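Long-range contacts in putative acetyltransferase (Nocardia farcinica, PDB 3D9W), which probably transfers acetyl groups from acetyl-coenzyme A to arylamine substrates: residues L96-V100 / R123-A127; R141-P146 / L158-F163; Y147-P153 / R164-R168. One frame throughout, in Å; residues are numbered along the deposited sequence.

Contacts distant in sequence can be read as the loops they close. From the N terminus, interaction 1 comes first: helix 82-95 ends, strand 99-107 starts, and the chain returns along strand 117-125, so that 96-100 and 123-127 close a 22-residue excursion. Interactions 2 and 3 open only after interaction 1 has closed, and they cross each other: 141-146 and 147-153 run consecutively, then 158-163 rounds the turn into strand 161-169, which 164-168 continues. Both bring the connection that carries outer strand 147-148 against strand 161-169, next to the other outer strand. Leu-158 packs on Tyr-147 between them, and Arg-123 of interaction 1 touches Leu-149 of interaction 3.

Interaction 1 (L96-V100 / R123-A127); sequences LGFGV and RVTTA
Phe-98 lays one edge of its ring over the end of the neighbouring strand, with Phe-98 CD1 3.7 Å from Thr-125 O and Phe-98 CE1 4.1 Å from Thr-126 CG2; plain apolar packing adds Val-124 CG1, 4.1 Å from Phe-98 CD1. The setting is the open end of an antiparallel beta hairpin, strands 99-107 and 117-125, just where the chain leaves helix 82-95. Gly-97 terminates that helix in a Schellman motif; its positive phi (85/26) would jam a side chain against the preceding carbonyl. Phe-98 follows in extended conformation (-88/161), with chi1 in the m well, and its ring is buried among Leu-93 of the helix just ended, Leu-41 and Thr-37 of helix 35-48, and Pro-33.

Pairing begins one residue later. Gly-99 and Thr-125 form a hydrogen-bonded pair (CA-CA 4.8 Å), and Val-100 and Val-124 the next, non-hydrogen-bonded pair (CA-CA 5.1 Å). Val-100 and Val-124, both with chi1 t, point to the face covered by helix 82-95, where each touches Leu-93. Thr-125 points to the other face. Its p rotamer places OG1 so close that a beta carbon on Gly-99 would clash with it, 1.9 Å away. Outside the Gly-99/Thr-125 pair the chains diverge (Phe-98 to Thr-126 CA-CA 5.8 Å): Thr-126 turns its CB away and bonds through OG1 to Asp-128.

Two main-chain bonds fix the register, Gly-99 N to Thr-125 O at 3.1 Å and Thr-125 N to Gly-99 O at 3.0 Å. The second carbonyl also receives a CA-H...O contact, Val-124 CA lying 3.3 Å from Gly-99 O.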
loop_
_atom_site.group_PDB
_atom_site.type_symbol
_atom_site.label_atom_id
_atom_site.label_comp_id
_atom_site.label_asym_id
_atom_site.label_seq_id
_atom_site.Cartn_x
_atom_site.Cartn_y
_atom_site.Cartn_z
ATOM N N LEU A 96 -14.205 5.456 12.265
ATOM C CA LEU A 96 -14.797 6.749 11.961
ATOM C C LEU A 96 -16.204 6.660 11.375
ATOM O O LEU A 96 -16.788 7.676 11.000
ATOM C CB LEU A 96 -13.880 7.520 11.023
ATOM C CG LEU A 96 -12.450 7.624 11.562
ATOM C CD1 LEU A 96 -11.560 8.346 10.566
ATOM C CD2 LEU A 96 -12.457 8.350 12.885
ATOM N N GLY A 97 -16.752 5.450 11.304
ATOM C CA GLY A 97 -18.099 5.281 10.782
ATOM C C GLY A 97 -18.207 5.179 9.272
ATOM O O GLY A 97 -19.241 5.497 8.688
ATOM N N PHE A 98 -17.139 4.735 8.630
ATOM C CA PHE A 98 -17.139 4.583 7.185
ATOM C C PHE A 98 -17.658 3.213 6.785
ATOM O O PHE A 98 -17.693 2.284 7.592
ATOM C CB PHE A 98 -15.727 4.740 6.633
ATOM C CG PHE A 98 -15.317 6.158 6.416
ATOM C CD1 PHE A 98 -15.933 6.923 5.437
ATOM C CD2 PHE A 98 -14.294 6.724 7.170
ATOM C CE1 PHE A 98 -15.539 8.231 5.204
ATOM C CE2 PHE A 98 -13.889 8.038 6.946
ATOM C CZ PHE A 98 -14.515 8.793 5.958
ATOM N N GLY A 99 -18.061 3.104 5.525
ATOM C CA GLY A 99 -18.534 1.840 4.997
ATOM C C GLY A 99 -17.309 1.198 4.389
ATOM O O GLY A 99 -16.748 1.724 3.425
ATOM N N VAL A 100 -16.883 0.068 4.946
ATOM C CA VAL A 100 -15.692 -0.603 4.450
ATOM C C VAL A 100 -15.897 -2.046 4.034
ATOM O O VAL A 100 -16.415 -2.868 4.794
ATOM C CB VAL A 100 -14.564 -0.540 5.486
ATOM C CG1 VAL A 100 -13.342 -1.274 4.972
ATOM C CG2 VAL A 100 -14.222 0.909 5.773
ATOM N N ARG A 123 -12.802 -0.735 -0.843
ATOM C CA ARG A 123 -13.977 -0.129 -1.482
ATOM C C ARG A 123 -14.652 0.613 -0.320
ATOM O O ARG A 123 -15.131 -0.010 0.638
ATOM C CB ARG A 123 -14.889 -1.233 -2.033
ATOM C CG ARG A 123 -16.222 -0.783 -2.619
ATOM C CD ARG A 123 -17.176 -1.973 -2.729
ATOM N NE ARG A 123 -18.526 -1.614 -3.148
ATOM C CZ ARG A 123 -18.954 -1.664 -4.410
ATOM N NH1 ARG A 123 -18.134 -2.062 -5.380
ATOM N NH2 ARG A 123 -20.203 -1.328 -4.708
ATOM N N VAL A 124 -14.688 1.941 -0.406
ATOM C CA VAL A 124 -15.238 2.767 0.669
ATOM C C VAL A 124 -16.460 3.625 0.315
ATOM O O VAL A 124 -16.566 4.158 -0.793
ATOM C CB VAL A 124 -14.124 3.697 1.218
ATOM C CG1 VAL A 124 -14.571 4.396 2.489
ATOM C CG2 VAL A 124 -12.867 2.892 1.449
ATOM N N THR A 125 -17.365 3.771 1.283
ATOM C CA THR A 125 -18.583 4.571 1.113
ATOM C C THR A 125 -18.720 5.619 2.227
ATOM O O THR A 125 -18.608 5.294 3.408
ATOM C CB THR A 125 -19.824 3.680 1.141
ATOM O OG1 THR A 125 -19.939 3.064 2.431
ATOM C CG2 THR A 125 -19.719 2.608 0.070
ATOM N N THR A 126 -18.963 6.872 1.846
ATOM C CA THR A 126 -19.100 7.932 2.835
ATOM C C THR A 126 -20.552 8.142 3.233
ATOM O O THR A 126 -21.449 7.439 2.760
ATOM C CB THR A 126 -18.524 9.283 2.326
ATOM O OG1 THR A 126 -19.495 9.968 1.513
ATOM C CG2 THR A 126 -17.247 9.039 1.528
ATOM N N ALA A 127 -20.778 9.123 4.102
ATOM C CA ALA A 127 -22.116 9.424 4.601
ATOM C C ALA A 127 -22.790 10.572 3.845
ATOM O O ALA A 127 -23.920 10.957 4.163
ATOM C CB ALA A 127 -22.039 9.752 6.087
#

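Interaction 2 (R141-P146 / L158-F163); sequences RGPLRP and LGDWRF
A tight beta hairpin, strands 155-158 and 161-169, presents its type II' turn to the irregular loop 141-146. The loop between strands 132-135 and 147-148 is thereby packed on the hairpin at the other edge of the same sheet. Leu-158 N bonds Trp-161 O at 3.0 Å, the return bond from Trp-161 N to Leu-158 O being weak (3.3 Å); Gly-159 takes the positive phi (76/-133).

Side chains make the interface. Leu-158 (m, t) inserts CD1 against Pro-143 CB at 3.3 Å and Arg-145 O at 3.6 Å. Pro-143, preceded by a cis peptide bond, also sets its CG 3.5 Å from Phe-163 CZ (Phe-163 chi1 m). Leu-144 (p, p) turns its end inward, with CD1 3.8 Å from Gly-159 CA. Arg-141 is extended, chi1 to chi3 all t, so that one face of its guanidinium meets the edge of the Trp-161 ring (NH2-CE3 3.6 Å) while forming a salt bridge with Glu-243. Trp-161 (chi1 m) bonds Ser-229 O through NE1.

One water joins Arg-141 NH1 to Arg-162 O; another accepts from Leu-144 N at 3.2 Å and donates to Leu-158 O at 2.6 Å.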
loop_
_atom_site.group_PDB
_atom_site.type_symbol
_atom_site.label_atom_id
_atom_site.label_comp_id
_atom_site.label_asym_id
_atom_site.label_seq_id
_atom_site.Cartn_x
_atom_site.Cartn_y
_atom_site.Cartn_z
ATOM N N ARG A 141 2.903 3.766 -3.690
ATOM C CA ARG A 141 3.002 4.893 -4.607
ATOM C C ARG A 141 1.635 5.562 -4.737
ATOM O O ARG A 141 1.190 5.891 -5.837
ATOM C CB ARG A 141 3.478 4.409 -5.977
ATOM C CG ARG A 141 3.760 5.510 -7.003
ATOM C CD ARG A 141 4.307 4.883 -8.270
ATOM N NE ARG A 141 4.657 5.838 -9.317
ATOM C CZ ARG A 141 3.778 6.537 -10.027
ATOM N NH1 ARG A 141 2.472 6.411 -9.808
ATOM N NH2 ARG A 141 4.214 7.344 -10.981
ATOM N N GLY A 142 0.971 5.764 -3.606
ATOM C CA GLY A 142 -0.335 6.377 -3.637
ATOM C C GLY A 142 -1.287 5.447 -4.348
ATOM O O GLY A 142 -1.045 4.244 -4.386
ATOM N N PRO A 143 -2.374 5.965 -4.936
ATOM C CA PRO A 143 -2.781 7.371 -4.987
ATOM C C PRO A 143 -2.960 8.000 -3.614
ATOM O O PRO A 143 -3.436 7.348 -2.694
ATOM C CB PRO A 143 -4.091 7.308 -5.751
ATOM C CG PRO A 143 -3.877 6.192 -6.662
ATOM C CD PRO A 143 -3.275 5.153 -5.763
ATOM N N LEU A 144 -2.590 9.274 -3.486
ATOM C CA LEU A 144 -2.727 9.987 -2.212
ATOM C C LEU A 144 -4.126 10.562 -1.961
ATOM O O LEU A 144 -4.311 11.393 -1.079
ATOM C CB LEU A 144 -1.671 11.091 -2.101
ATOM C CG LEU A 144 -1.431 12.009 -3.297
ATOM C CD1 LEU A 144 -2.673 12.846 -3.571
ATOM C CD2 LEU A 144 -0.230 12.898 -3.005
ATOM N N ARG A 145 -5.097 10.103 -2.750
ATOM C CA ARG A 145 -6.508 10.498 -2.636
ATOM C C ARG A 145 -7.262 9.311 -3.188
ATOM O O ARG A 145 -6.780 8.642 -4.097
ATOM C CB ARG A 145 -6.849 11.725 -3.494
ATOM C CG ARG A 145 -5.970 12.944 -3.245
ATOM C CD ARG A 145 -6.790 14.170 -2.933
ATOM N NE ARG A 145 -6.997 14.354 -1.500
ATOM C CZ ARG A 145 -6.320 15.220 -0.747
ATOM N NH1 ARG A 145 -5.382 15.980 -1.291
ATOM N NH2 ARG A 145 -6.604 15.343 0.547
ATOM N N PRO A 146 -8.448 9.022 -2.647
ATOM C CA PRO A 146 -9.193 7.878 -3.167
ATOM C C PRO A 146 -9.723 8.171 -4.566
ATOM O O PRO A 146 -9.964 9.323 -4.922
ATOM C CB PRO A 146 -10.311 7.718 -2.151
ATOM C CG PRO A 146 -10.596 9.140 -1.766
ATOM C CD PRO A 146 -9.214 9.723 -1.603
ATOM N N LEU A 158 -4.930 12.626 -9.363
ATOM C CA LEU A 158 -5.097 12.485 -7.920
ATOM C C LEU A 158 -3.830 13.167 -7.430
ATOM O O LEU A 158 -2.746 12.588 -7.476
ATOM C CB LEU A 158 -5.124 11.006 -7.523
ATOM C CG LEU A 158 -6.355 10.266 -8.059
ATOM C CD1 LEU A 158 -6.244 8.799 -7.704
ATOM C CD2 LEU A 158 -7.638 10.868 -7.484
ATOM N N GLY A 159 -3.972 14.406 -6.979
ATOM C CA GLY A 159 -2.805 15.156 -6.589
ATOM C C GLY A 159 -2.221 15.535 -7.942
ATOM O O GLY A 159 -2.964 15.967 -8.832
ATOM N N ASP A 160 -0.915 15.356 -8.129
ATOM C CA ASP A 160 -0.288 15.681 -9.409
ATOM C C ASP A 160 0.084 14.441 -10.194
ATOM O O ASP A 160 0.813 14.525 -11.191
ATOM C CB ASP A 160 0.970 16.511 -9.213
ATOM C CG ASP A 160 0.666 17.913 -8.800
ATOM O OD1 ASP A 160 -0.272 18.506 -9.369
ATOM O OD2 ASP A 160 1.371 18.423 -7.911
ATOM N N TRP A 161 -0.418 13.296 -9.745
ATOM C CA TRP A 161 -0.135 12.036 -10.410
ATOM C C TRP A 161 -1.294 11.728 -11.345
ATOM O O TRP A 161 -2.446 11.883 -10.966
ATOM C CB TRP A 161 0.057 10.948 -9.358
ATOM C CG TRP A 161 1.067 11.359 -8.317
ATOM C CD1 TRP A 161 0.862 12.207 -7.260
ATOM C CD2 TRP A 161 2.462 11.029 -8.301
ATOM N NE1 TRP A 161 2.046 12.427 -6.596
ATOM C CE2 TRP A 161 3.044 11.718 -7.216
ATOM C CE3 TRP A 161 3.276 10.222 -9.102
ATOM C CZ2 TRP A 161 4.406 11.626 -6.912
ATOM C CZ3 TRP A 161 4.627 10.132 -8.800
ATOM C CH2 TRP A 161 5.178 10.831 -7.712
ATOM N N ARG A 162 -0.974 11.306 -12.565
ATOM C CA ARG A 162 -1.978 11.019 -13.583
ATOM C C ARG A 162 -2.395 9.549 -13.649
ATOM O O ARG A 162 -1.549 8.654 -13.623
ATOM C CB ARG A 162 -1.446 11.474 -14.939
ATOM C CG ARG A 162 -0.943 12.912 -14.938
ATOM C CD ARG A 162 0.249 13.107 -15.880
ATOM N NE ARG A 162 -0.072 12.770 -17.267
ATOM C CZ ARG A 162 0.829 12.678 -18.244
ATOM N NH1 ARG A 162 2.110 12.898 -17.978
ATOM N NH2 ARG A 162 0.456 12.371 -19.487
ATOM N N PHE A 163 -3.707 9.321 -13.754
ATOM C CA PHE A 163 -4.285 7.980 -13.813
ATOM C C PHE A 163 -5.413 7.848 -14.838
ATOM O O PHE A 163 -5.809 8.817 -15.497
ATOM C CB PHE A 163 -4.862 7.576 -12.451
ATOM C CG PHE A 163 -3.863 7.568 -11.338
ATOM C CD1 PHE A 163 -3.060 6.461 -11.115
ATOM C CD2 PHE A 163 -3.727 8.673 -10.505
ATOM C CE1 PHE A 163 -2.131 6.454 -10.070
ATOM C CE2 PHE A 163 -2.805 8.677 -9.463
ATOM C CZ PHE A 163 -2.005 7.564 -9.245
HETATM O O HOH W 1 0.525 8.052 -11.533
HETATM O O HOH W 2 -1.765 10.527 -6.310
#

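Interaction 3 (Y147-P153 / R164-R168); sequences YELRPQP and RLERR
A single leucine methyl sits against two main-chain carbonyls of its partner: Leu-165 CD1 lies 3.2 Å from both Glu-148 O and Arg-150 O. These carbonyls flank an inverse gamma turn centred on Leu-149 (-82/64), with a weak 2.9 Å bond from Arg-150 N to Glu-148 O. Leu-165 approaches with an off-rotamer chi1 of -143°, and its CD1 meets the edge of the Tyr-147 ring, 4.0 Å from CD2.

Past the turn the chain pairs with strand 161-169 through one antiparallel, hydrogen-bonded bridge, Gln-152 with Leu-165 (CA-CA 4.7 Å). Gln-152 N bonds Leu-165 O and Leu-165 N bonds Gln-152 O, both at 2.8 Å, though the first rests on a carbonyl less certainly placed; the side chains share a face, CB to CB 3.9 Å. Pro-151 CG lies over one face of the Arg-167 guanidinium, 3.7 Å from NH2, and Pro-153 O approaches Arg-164 CG at 3.1 Å.

Strand 147-148 is bonded to strand 132-135, and 164-168 to strand 175-183, whose Trp-177 touches Leu-149 and Leu-165. The contact brings the connection after edge strand 147-148 onto strand 161-169, near the other edge of the sheet, consistent with the beta barrel of this family.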
loop_
_atom_site.group_PDB
_atom_site.type_symbol
_atom_site.label_atom_id
_atom_site.label_comp_id
_atom_site.label_asym_id
_atom_site.label_seq_id
_atom_site.Cartn_x
_atom_site.Cartn_y
_atom_site.Cartn_z
ATOM N N TYR A 147 -9.874 7.132 -5.374
ATOM C CA TYR A 147 -10.414 7.316 -6.706
ATOM C C TYR A 147 -11.777 6.641 -6.775
ATOM O O TYR A 147 -11.955 5.525 -6.295
ATOM C CB TYR A 147 -9.470 6.760 -7.775
ATOM C CG TYR A 147 -9.090 5.307 -7.646
ATOM C CD1 TYR A 147 -8.006 4.915 -6.867
ATOM C CD2 TYR A 147 -9.767 4.329 -8.373
ATOM C CE1 TYR A 147 -7.598 3.589 -6.826
ATOM C CE2 TYR A 147 -9.372 3.004 -8.338
ATOM C CZ TYR A 147 -8.286 2.638 -7.567
ATOM O OH TYR A 147 -7.888 1.321 -7.555
ATOM N N GLU A 148 -12.741 7.349 -7.349
ATOM C CA GLU A 148 -14.103 6.849 -7.466
ATOM C C GLU A 148 -14.175 5.550 -8.261
ATOM O O GLU A 148 -13.467 5.380 -9.258
ATOM C CB GLU A 148 -14.982 7.923 -8.109
ATOM C CG GLU A 148 -16.384 7.464 -8.456
ATOM C CD GLU A 148 -17.355 8.622 -8.598
ATOM O OE1 GLU A 148 -17.020 9.602 -9.306
ATOM O OE2 GLU A 148 -18.455 8.547 -8.004
ATOM N N LEU A 149 -15.030 4.631 -7.823
ATOM C CA LEU A 149 -15.164 3.351 -8.510
ATOM C C LEU A 149 -16.073 3.432 -9.735
ATOM O O LEU A 149 -17.121 2.795 -9.757
ATOM C CB LEU A 149 -15.712 2.280 -7.555
ATOM C CG LEU A 149 -15.385 0.798 -7.805
ATOM C CD1 LEU A 149 -16.667 0.007 -7.869
ATOM C CD2 LEU A 149 -14.577 0.621 -9.088
ATOM N N ARG A 150 -15.678 4.203 -10.748
ATOM C CA ARG A 150 -16.469 4.322 -11.977
ATOM C C ARG A 150 -15.557 4.484 -13.198
ATOM O O ARG A 150 -14.431 4.944 -13.082
ATOM C CB ARG A 150 -17.416 5.518 -11.906
ATOM C CG ARG A 150 -16.717 6.850 -12.064
ATOM C CD ARG A 150 -17.706 7.993 -12.051
ATOM N NE ARG A 150 -17.030 9.287 -12.042
ATOM C CZ ARG A 150 -16.443 9.839 -13.099
ATOM N NH1 ARG A 150 -16.447 9.214 -14.269
ATOM N NH2 ARG A 150 -15.844 11.017 -12.981
ATOM N N PRO A 151 -16.046 4.115 -14.389
ATOM C CA PRO A 151 -15.264 4.223 -15.621
ATOM C C PRO A 151 -14.676 5.616 -15.827
ATOM O O PRO A 151 -15.406 6.609 -15.840
ATOM C CB PRO A 151 -16.280 3.870 -16.699
ATOM C CG PRO A 151 -17.167 2.897 -16.016
ATOM C CD PRO A 151 -17.374 3.537 -14.665
ATOM N N GLN A 152 -13.355 5.678 -15.986
ATOM C CA GLN A 152 -12.658 6.941 -16.202
ATOM C C GLN A 152 -11.476 6.680 -17.129
ATOM O O GLN A 152 -10.318 6.732 -16.722
ATOM C CB GLN A 152 -12.169 7.528 -14.867
ATOM C CG GLN A 152 -13.294 7.903 -13.896
ATOM C CD GLN A 152 -12.780 8.398 -12.553
ATOM O OE1 GLN A 152 -12.112 9.433 -12.466
ATOM N NE2 GLN A 152 -13.088 7.653 -11.496
ATOM N N PRO A 153 -11.758 6.390 -18.403
ATOM C CA PRO A 153 -10.684 6.121 -19.360
ATOM C C PRO A 153 -9.781 7.322 -19.605
ATOM O O PRO A 153 -8.602 7.170 -19.928
ATOM C CB PRO A 153 -11.446 5.692 -20.611
ATOM C CG PRO A 153 -12.705 6.487 -20.520
ATOM C CD PRO A 153 -13.074 6.357 -19.063
ATOM N N ARG A 164 -5.928 6.620 -14.927
ATOM C CA ARG A 164 -7.022 6.226 -15.814
ATOM C C ARG A 164 -7.652 4.974 -15.220
ATOM O O ARG A 164 -6.971 3.972 -15.024
ATOM C CB ARG A 164 -6.512 5.866 -17.215
ATOM C CG ARG A 164 -6.149 7.022 -18.112
ATOM C CD ARG A 164 -5.501 6.503 -19.400
ATOM N NE ARG A 164 -4.992 7.599 -20.228
ATOM C CZ ARG A 164 -4.215 7.448 -21.300
ATOM N NH1 ARG A 164 -3.843 6.227 -21.689
ATOM N NH2 ARG A 164 -3.812 8.523 -21.986
ATOM N N LEU A 165 -8.941 5.036 -14.918
ATOM C CA LEU A 165 -9.635 3.877 -14.382
ATOM C C LEU A 165 -10.394 3.287 -15.562
ATOM O O LEU A 165 -11.134 3.987 -16.261
ATOM C CB LEU A 165 -10.617 4.269 -13.274
ATOM C CG LEU A 165 -10.733 3.275 -12.113
ATOM C CD1 LEU A 165 -12.091 3.431 -11.458
ATOM C CD2 LEU A 165 -10.564 1.848 -12.598
ATOM N N GLU A 166 -10.212 1.994 -15.776
ATOM C CA GLU A 166 -10.851 1.325 -16.889
ATOM C C GLU A 166 -11.701 0.152 -16.423
ATOM O O GLU A 166 -11.301 -0.576 -15.518
ATOM C CB GLU A 166 -9.756 0.853 -17.824
ATOM C CG GLU A 166 -10.193 0.217 -19.101
ATOM C CD GLU A 166 -9.131 0.410 -20.164
ATOM O OE1 GLU A 166 -8.925 1.587 -20.557
ATOM O OE2 GLU A 166 -8.499 -0.592 -20.586
ATOM N N ARG A 167 -12.881 -0.013 -17.024
ATOM C CA ARG A 167 -13.762 -1.124 -16.673
ATOM C C ARG A 167 -13.871 -2.095 -17.842
ATOM O O ARG A 167 -14.426 -1.769 -18.887
ATOM C CB ARG A 167 -15.171 -0.650 -16.289
ATOM C CG ARG A 167 -15.884 -1.656 -15.364
ATOM C CD ARG A 167 -17.206 -2.202 -15.901
ATOM N NE ARG A 167 -18.300 -1.242 -15.774
ATOM C CZ ARG A 167 -18.788 -0.524 -16.785
ATOM N NH1 ARG A 167 -18.280 -0.663 -18.008
ATOM N NH2 ARG A 167 -19.773 0.341 -16.572
ATOM N N ARG A 168 -13.330 -3.290 -17.662
ATOM C CA ARG A 168 -13.369 -4.299 -18.700
ATOM C C ARG A 168 -14.243 -5.453 -18.244
ATOM O O ARG A 168 -14.873 -5.394 -17.181
ATOM C CB ARG A 168 -11.959 -4.827 -18.981
ATOM C CG ARG A 168 -11.001 -3.827 -19.586
ATOM C CD ARG A 168 -9.670 -4.506 -19.915
ATOM N NE ARG A 168 -8.643 -3.523 -20.260
ATOM C CZ ARG A 168 -7.347 -3.793 -20.436
ATOM N NH1 ARG A 168 -6.890 -5.042 -20.306
ATOM N NH2 ARG A 168 -6.496 -2.800 -20.722
#